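Local coordinates for protein yeast glycogen phosphorylase (Saccharomyces cerevisiae, PDB 1YGP) that is a pyridoxal-5'-phosphate-containing glycogen phosphorylase of the carbohydrate phosphorylase family, built on the two-domain GT-B fold, at residues A[517-522]-A[860-865]; A[549-554]-A[851-856]. All coordinates share one frame; numbering follows the deposited sequence.

Contact 1. Residues A[517-522]-A[860-865]; sequences TPRRWL and SSDRCI
Ser-860, the N-cap residue of helix 861-873, touches the ring of Pro-518 in the first turn of helix 518-524, whose Trp-521 lines the pyridoxal-5'-phosphate pocket: its OG lies 3.3 Å from Pro-518 CG and 3.5 Å from CD. Ser-861 points at the other helix start, and a chi1 of 48°, with OG between the backbone N and carbonyl carbon, brings the hydroxyl 3.5 Å from Thr-517 CB. Ser-861 OG is hydrogen-bonded to Ser-176 OG of helix 165-179.

Asp-862 carries the polar link. Its carboxylate meets the Arg-519 guanidinium tip to tip in a two-pronged salt bridge, NH1 to OD2 and NH2 to OD1, each 3.0 Å long. Both bonds are nearly straight and use the syn side of the carboxylate, and the two flat groups lie 27° apart. The arginine reaches this position through bends at chi2 and chi3, and Thr-517 OG1 sits over one face of its guanidinium. That same OG1 accepts a weak capping bond from Arg-519 N and is bonded to Asp-175, which also pairs with Arg-519 NH2. One buried arginine therefore faces two carboxylates, which probably offset its charge while tying two helix N-termini to helix 165-179.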
ATOM      1  N   THR A 517      15.868  23.895 -13.483  1.00  8.52           N
ATOM      2  CA  THR A 517      14.757  24.797 -13.271  1.00  6.17           C
ATOM      3  C   THR A 517      15.023  25.882 -12.214  1.00  6.69           C
ATOM      4  O   THR A 517      15.414  25.629 -11.058  1.00 11.59           O
ATOM      5  CB  THR A 517      13.510  23.999 -12.894  1.00  2.00           C
ATOM      6  OG1 THR A 517      12.547  25.019 -12.680  1.00  2.00           O
ATOM      7  CG2 THR A 517      13.621  23.102 -11.670  1.00  2.00           C
ATOM      8  N   PRO A 518      14.735  27.137 -12.550  1.00  4.60           N
ATOM      9  CA  PRO A 518      14.836  28.256 -11.640  1.00  4.10           C
ATOM     10  C   PRO A 518      13.892  28.159 -10.467  1.00  3.59           C
ATOM     11  O   PRO A 518      14.239  28.582  -9.362  1.00  7.86           O
ATOM     12  CB  PRO A 518      14.565  29.449 -12.488  1.00  5.51           C
ATOM     13  CG  PRO A 518      15.042  29.015 -13.835  1.00  5.97           C
ATOM     14  CD  PRO A 518      14.516  27.611 -13.906  1.00  4.11           C
ATOM     15  N   ARG A 519      12.702  27.596 -10.624  1.00  2.44           N
ATOM     16  CA  ARG A 519      11.794  27.623  -9.497  1.00  6.03           C
ATOM     17  C   ARG A 519      12.243  26.706  -8.381  1.00  8.37           C
ATOM     18  O   ARG A 519      12.117  27.097  -7.221  1.00 13.75           O
ATOM     19  CB  ARG A 519      10.390  27.234  -9.900  1.00  5.66           C
ATOM     20  CG  ARG A 519       9.604  28.332 -10.605  1.00 12.28           C
ATOM     21  CD  ARG A 519      10.043  28.601 -12.046  1.00 13.19           C
ATOM     22  NE  ARG A 519       9.716  27.530 -12.969  1.00 13.57           N
ATOM     23  CZ  ARG A 519      10.185  27.561 -14.224  1.00 17.17           C
ATOM     24  NH1 ARG A 519      10.961  28.555 -14.657  1.00 10.79           N
ATOM     25  NH2 ARG A 519       9.882  26.580 -15.078  1.00 14.54           N
ATOM     26  N   ARG A 520      12.800  25.513  -8.606  1.00 10.13           N
ATOM     27  CA  ARG A 520      13.218  24.703  -7.475  1.00  9.63           C
ATOM     28  C   ARG A 520      14.605  25.137  -7.056  1.00 11.75           C
ATOM     29  O   ARG A 520      14.831  25.442  -5.885  1.00 14.32           O
ATOM     30  CB  ARG A 520      13.257  23.227  -7.808  1.00  6.87           C
ATOM     31  CG  ARG A 520      13.467  22.391  -6.548  1.00  8.07           C
ATOM     32  CD  ARG A 520      13.567  20.894  -6.825  1.00  4.70           C
ATOM     33  NE  ARG A 520      12.259  20.360  -7.167  1.00 15.64           N
ATOM     34  CZ  ARG A 520      11.397  19.934  -6.243  1.00 13.90           C
ATOM     35  NH1 ARG A 520      11.684  19.970  -4.944  1.00 17.98           N
ATOM     36  NH2 ARG A 520      10.224  19.455  -6.628  1.00  9.75           N
ATOM     37  N   TRP A 521      15.519  25.291  -7.999  1.00 14.03           N
ATOM     38  CA  TRP A 521      16.875  25.564  -7.602  1.00 15.46           C
ATOM     39  C   TRP A 521      17.182  26.998  -7.173  1.00 17.95           C
ATOM     40  O   TRP A 521      18.163  27.162  -6.438  1.00 21.45           O
ATOM     41  CB  TRP A 521      17.732  25.022  -8.763  1.00  9.21           C
ATOM     42  CG  TRP A 521      17.539  23.498  -8.779  1.00  7.80           C
ATOM     43  CD1 TRP A 521      16.958  22.853  -9.847  1.00  8.02           C
ATOM     44  CD2 TRP A 521      17.824  22.627  -7.745  1.00  4.70           C
ATOM     45  NE1 TRP A 521      16.861  21.591  -9.495  1.00  2.00           N
ATOM     46  CE2 TRP A 521      17.356  21.411  -8.263  1.00  3.30           C
ATOM     47  CE3 TRP A 521      18.384  22.669  -6.464  1.00  2.00           C
ATOM     48  CZ2 TRP A 521      17.439  20.236  -7.511  1.00  3.91           C
ATOM     49  CZ3 TRP A 521      18.466  21.497  -5.713  1.00  2.00           C
ATOM     50  CH2 TRP A 521      17.994  20.293  -6.231  1.00  2.00           C
ATOM     51  N   LEU A 522      16.378  28.033  -7.502  1.00 15.42           N
ATOM     52  CA  LEU A 522      16.590  29.381  -6.970  1.00  8.82           C
ATOM     53  C   LEU A 522      15.457  29.801  -6.036  1.00  9.55           C
ATOM     54  O   LEU A 522      15.681  30.173  -4.882  1.00  7.82           O
ATOM     55  CB  LEU A 522      16.700  30.407  -8.101  1.00  5.24           C
ATOM     56  CG  LEU A 522      16.806  31.919  -7.824  1.00  2.23           C
ATOM     57  CD1 LEU A 522      17.990  32.215  -6.956  1.00  6.29           C
ATOM     58  CD2 LEU A 522      17.031  32.673  -9.114  1.00  2.00           C
ATOM     59  N   SER A 860      18.932  27.864 -17.767  1.00  3.76           N
ATOM     60  CA  SER A 860      17.588  27.601 -17.308  1.00  6.63           C
ATOM     61  C   SER A 860      16.995  26.478 -18.158  1.00  9.01           C
ATOM     62  O   SER A 860      16.947  26.571 -19.394  1.00  7.64           O
ATOM     63  CB  SER A 860      16.781  28.870 -17.451  1.00 11.42           C
ATOM     64  OG  SER A 860      15.411  28.738 -17.091  1.00 17.09           O
ATOM     65  N   SER A 861      16.456  25.416 -17.554  1.00 11.88           N
ATOM     66  CA  SER A 861      15.841  24.322 -18.300  1.00 10.95           C
ATOM     67  C   SER A 861      14.701  24.787 -19.206  1.00 11.76           C
ATOM     68  O   SER A 861      14.307  24.025 -20.097  1.00  9.22           O
ATOM     69  CB  SER A 861      15.320  23.263 -17.338  1.00  9.42           C
ATOM     70  OG  SER A 861      14.559  23.816 -16.262  1.00  6.40           O
ATOM     71  N   ASP A 862      14.191  26.031 -19.036  1.00 11.22           N
ATOM     72  CA  ASP A 862      13.176  26.588 -19.932  1.00 11.81           C
ATOM     73  C   ASP A 862      13.748  26.835 -21.306  1.00  7.60           C
ATOM     74  O   ASP A 862      13.103  26.528 -22.312  1.00  6.73           O
ATOM     75  CB  ASP A 862      12.619  27.909 -19.428  1.00 13.45           C
ATOM     76  CG  ASP A 862      11.755  27.839 -18.171  1.00 18.35           C
ATOM     77  OD1 ASP A 862      11.306  26.761 -17.755  1.00 13.41           O
ATOM     78  OD2 ASP A 862      11.534  28.912 -17.609  1.00 23.00           O
ATOM     79  N   ARG A 863      15.001  27.305 -21.335  1.00  6.12           N
ATOM     80  CA  ARG A 863      15.730  27.497 -22.577  1.00  7.90           C
ATOM     81  C   ARG A 863      16.034  26.113 -23.152  1.00 12.52           C
ATOM     82  O   ARG A 863      15.826  25.979 -24.355  1.00 13.90           O
ATOM     83  CB  ARG A 863      17.007  28.278 -22.288  1.00  7.15           C
ATOM     84  CG  ARG A 863      17.930  28.680 -23.420  1.00  2.00           C
ATOM     85  CD  ARG A 863      18.806  27.545 -23.908  1.00  5.25           C
ATOM     86  NE  ARG A 863      19.795  27.145 -22.925  1.00  8.98           N
ATOM     87  CZ  ARG A 863      20.241  25.890 -22.830  1.00 10.27           C
ATOM     88  NH1 ARG A 863      19.805  24.915 -23.630  1.00  9.95           N
ATOM     89  NH2 ARG A 863      21.166  25.615 -21.924  1.00  5.03           N
ATOM     90  N   CYS A 864      16.493  25.071 -22.413  1.00 13.18           N
ATOM     91  CA  CYS A 864      16.662  23.715 -22.979  1.00 12.42           C
ATOM     92  C   CYS A 864      15.377  23.256 -23.662  1.00 16.14           C
ATOM     93  O   CYS A 864      15.398  22.732 -24.783  1.00 20.28           O
ATOM     94  CB  CYS A 864      16.903  22.586 -21.995  1.00  5.26           C
ATOM     95  SG  CYS A 864      18.170  22.742 -20.727  1.00 14.45           S
ATOM     96  N   ILE A 865      14.222  23.476 -23.027  1.00 16.41           N
ATOM     97  CA  ILE A 865      12.963  23.035 -23.597  1.00 14.86           C
ATOM     98  C   ILE A 865      12.579  23.885 -24.797  1.00 17.51           C
ATOM     99  O   ILE A 865      11.970  23.331 -25.725  1.00 17.55           O
ATOM    100  CB  ILE A 865      11.897  23.052 -22.481  1.00  8.69           C
ATOM    101  CG1 ILE A 865      12.301  22.000 -21.457  1.00  6.53           C
ATOM    102  CG2 ILE A 865      10.511  22.726 -22.996  1.00  4.00           C
ATOM    103  CD1 ILE A 865      12.480  20.567 -21.998  1.00 12.09           C
TER

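Contact 2. Residues A[549-554]-A[851-856]; sequences AKLTQL and LSLANV
The carbonyl oxygen of Leu-551 serves two groups at once: Leu-554 N of its own 3-10 segment donates to it over 3.0 Å, and across the contact the CA-H of Ala-854 makes a weak C-H...O contact with it, with CA 3.4 Å from O. The Ala-854 methyl rests beside the same oxygen, its CB also lying 4.2 Å from Leu-554 CB. An alanine here lets the two backbones come close, the CA atoms of Thr-552 and Ala-854 being 4.4 Å apart. In return Ala-854 O faces Thr-552, whose CA-H makes a further C-H...O contact with it, so that weak backbone contacts run in both directions.

Thr-552 stands at the more exposed margin. A chi1 of 39° sets its OG1 between the backbone N and carbonyl carbon, where it donates back to Ala-549 O at 2.9 Å, almost in line with that carbonyl (C=O...donor angle 171°). The hydroxyl is thus engaged within its own segment, and CG2 is the branch that meets the other helix, lying near Ala-854 O and 3.6 Å from Asn-855 OD1; the threonine and asparagine side chains cross at about a right angle. The other end of that amide, ND2, turns back to give a weak bond to Leu-851 O.

The buried side is made by leucines. Leu-551 CD2 packs 4.0 Å from Leu-853 CD1, and Leu-554 CD1 lies against Leu-853 CB. Ile-533 of helix 527-536 touches both Leu-551 and Leu-853, while helix 562-584 adds Phe-563 against Leu-554 and Trp-567 against Leu-853. The contact thus packs helix 842-856 onto the connection between helices 527-536 and 562-584.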
ATOM      1  N   ALA A 549      17.137  35.961 -18.532  1.00 22.07           N
ATOM      2  CA  ALA A 549      17.956  36.962 -19.194  1.00 21.10           C
ATOM      3  C   ALA A 549      18.008  38.293 -18.445  1.00 20.84           C
ATOM      4  O   ALA A 549      19.062  38.932 -18.381  1.00 23.21           O
ATOM      5  CB  ALA A 549      17.415  37.221 -20.585  1.00 26.42           C
ATOM      6  N   LYS A 550      16.926  38.702 -17.785  1.00 18.15           N
ATOM      7  CA  LYS A 550      16.937  39.941 -17.031  1.00 20.58           C
ATOM      8  C   LYS A 550      17.962  39.964 -15.899  1.00 23.01           C
ATOM      9  O   LYS A 550      18.302  41.045 -15.409  1.00 24.76           O
ATOM     10  CB  LYS A 550      15.592  40.222 -16.395  1.00 22.70           C
ATOM     11  CG  LYS A 550      14.418  40.295 -17.362  1.00 28.28           C
ATOM     12  CD  LYS A 550      13.288  41.187 -16.849  1.00 38.78           C
ATOM     13  CE  LYS A 550      12.730  40.839 -15.458  1.00 44.79           C
ATOM     14  NZ  LYS A 550      11.850  41.896 -14.975  1.00 45.91           N
ATOM     15  N   LEU A 551      18.528  38.837 -15.453  1.00 23.72           N
ATOM     16  CA  LEU A 551      19.432  38.892 -14.317  1.00 26.21           C
ATOM     17  C   LEU A 551      20.769  39.567 -14.578  1.00 24.23           C
ATOM     18  O   LEU A 551      21.458  39.962 -13.629  1.00 24.09           O
ATOM     19  CB  LEU A 551      19.631  37.464 -13.770  1.00 28.55           C
ATOM     20  CG  LEU A 551      18.869  37.096 -12.470  1.00 26.21           C
ATOM     21  CD1 LEU A 551      17.388  37.290 -12.634  1.00 23.17           C
ATOM     22  CD2 LEU A 551      19.100  35.636 -12.142  1.00 30.52           C
ATOM     23  N   THR A 552      21.102  39.849 -15.836  1.00 23.31           N
ATOM     24  CA  THR A 552      22.328  40.565 -16.163  1.00 22.67           C
ATOM     25  C   THR A 552      22.334  41.992 -15.598  1.00 26.25           C
ATOM     26  O   THR A 552      23.394  42.581 -15.361  1.00 27.68           O
ATOM     27  CB  THR A 552      22.516  40.582 -17.694  1.00 19.03           C
ATOM     28  OG1 THR A 552      21.243  40.773 -18.308  1.00 26.40           O
ATOM     29  CG2 THR A 552      23.130  39.306 -18.189  1.00 12.80           C
ATOM     30  N   GLN A 553      21.162  42.558 -15.279  1.00 28.29           N
ATOM     31  CA  GLN A 553      21.051  43.868 -14.657  1.00 29.44           C
ATOM     32  C   GLN A 553      21.756  43.872 -13.312  1.00 30.18           C
ATOM     33  O   GLN A 553      22.246  44.925 -12.889  1.00 34.90           O
ATOM     34  CB  GLN A 553      19.599  44.243 -14.442  1.00 33.13           C
ATOM     35  CG  GLN A 553      19.384  45.684 -13.960  1.00 47.11           C
ATOM     36  CD  GLN A 553      17.937  46.039 -13.605  1.00 55.22           C
ATOM     37  OE1 GLN A 553      16.984  45.637 -14.279  1.00 57.37           O
ATOM     38  NE2 GLN A 553      17.695  46.811 -12.547  1.00 54.88           N
ATOM     39  N   LEU A 554      21.903  42.730 -12.635  1.00 29.67           N
ATOM     40  CA  LEU A 554      22.578  42.707 -11.349  1.00 32.70           C
ATOM     41  C   LEU A 554      24.016  43.206 -11.477  1.00 35.16           C
ATOM     42  O   LEU A 554      24.553  43.811 -10.544  1.00 39.60           O
ATOM     43  CB  LEU A 554      22.556  41.288 -10.788  1.00 31.73           C
ATOM     44  CG  LEU A 554      21.211  40.697 -10.364  1.00 32.12           C
ATOM     45  CD1 LEU A 554      21.351  39.190 -10.309  1.00 34.76           C
ATOM     46  CD2 LEU A 554      20.767  41.246  -9.012  1.00 28.01           C
ATOM     47  N   LEU A 851      28.221  38.349 -10.220  1.00 19.44           N
ATOM     48  CA  LEU A 851      28.356  38.134 -11.637  1.00 19.25           C
ATOM     49  C   LEU A 851      27.959  36.715 -12.006  1.00 20.45           C
ATOM     50  O   LEU A 851      27.300  36.576 -13.047  1.00 27.77           O
ATOM     51  CB  LEU A 851      29.787  38.449 -12.033  1.00 16.44           C
ATOM     52  CG  LEU A 851      30.087  39.946 -11.979  1.00 16.57           C
ATOM     53  CD1 LEU A 851      31.564  40.131 -12.194  1.00 13.06           C
ATOM     54  CD2 LEU A 851      29.232  40.714 -12.985  1.00  7.64           C
ATOM     55  N   SER A 852      28.266  35.676 -11.216  1.00 17.21           N
ATOM     56  CA  SER A 852      27.809  34.320 -11.495  1.00 15.10           C
ATOM     57  C   SER A 852      26.302  34.292 -11.723  1.00 15.57           C
ATOM     58  O   SER A 852      25.836  33.940 -12.812  1.00 12.83           O
ATOM     59  CB  SER A 852      28.167  33.405 -10.333  1.00 10.15           C
ATOM     60  OG  SER A 852      29.537  33.074 -10.364  1.00  8.18           O
ATOM     61  N   LEU A 853      25.557  34.780 -10.727  1.00 17.60           N
ATOM     62  CA  LEU A 853      24.109  34.925 -10.778  1.00 15.86           C
ATOM     63  C   LEU A 853      23.589  35.621 -12.012  1.00 15.86           C
ATOM     64  O   LEU A 853      22.690  35.159 -12.708  1.00 20.81           O
ATOM     65  CB  LEU A 853      23.628  35.731  -9.616  1.00 17.65           C
ATOM     66  CG  LEU A 853      22.888  35.027  -8.563  1.00 21.42           C
ATOM     67  CD1 LEU A 853      21.473  34.697  -9.073  1.00 24.28           C
ATOM     68  CD2 LEU A 853      23.760  33.873  -8.110  1.00 19.61           C
ATOM     69  N   ALA A 854      24.221  36.753 -12.259  1.00 16.43           N
ATOM     70  CA  ALA A 854      23.875  37.620 -13.347  1.00 16.92           C
ATOM     71  C   ALA A 854      23.949  36.921 -14.685  1.00 17.13           C
ATOM     72  O   ALA A 854      23.129  37.182 -15.563  1.00 17.07           O
ATOM     73  CB  ALA A 854      24.823  38.813 -13.318  1.00 17.59           C
ATOM     74  N   ASN A 855      24.883  35.987 -14.841  1.00 20.32           N
ATOM     75  CA  ASN A 855      25.055  35.298 -16.109  1.00 22.39           C
ATOM     76  C   ASN A 855      24.699  33.808 -16.115  1.00 23.72           C
ATOM     77  O   ASN A 855      24.917  33.093 -17.109  1.00 24.61           O
ATOM     78  CB  ASN A 855      26.485  35.487 -16.544  1.00 25.80           C
ATOM     79  CG  ASN A 855      26.826  36.951 -16.763  1.00 30.52           C
ATOM     80  OD1 ASN A 855      26.296  37.672 -17.609  1.00 28.07           O
ATOM     81  ND2 ASN A 855      27.714  37.461 -15.925  1.00 36.07           N
ATOM     82  N   VAL A 856      24.076  33.279 -15.050  1.00 21.07           N
ATOM     83  CA  VAL A 856      23.693  31.874 -15.017  1.00 16.88           C
ATOM     84  C   VAL A 856      22.489  31.559 -15.915  1.00 16.73           C
ATOM     85  O   VAL A 856      22.315  30.429 -16.378  1.00 20.37           O
ATOM     86  CB  VAL A 856      23.386  31.465 -13.566  1.00 11.90           C
ATOM     87  CG1 VAL A 856      22.022  31.985 -13.093  1.00 10.85           C
ATOM     88  CG2 VAL A 856      23.475  29.946 -13.513  1.00 13.62           C
TER

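How the contacts relate
Both contacts join the part of the chain that follows strand 509-511, the end strand of the nine-stranded sheet, to its last two helices. From the N terminus, residues 517-522 come first and 549-554 soon after. The chain then builds the six-stranded parallel sheet of the second GT-B domain before returning through helix 842-856, which completes contact 2, and helix 861-873, which completes contact 1. The loops nest without crossing, contact 2 being the inner one. With centres 14 Å apart, the two sit on successive helices, so that the chain, on its way back from the second domain toward the first, meets contact 2 and then contact 1.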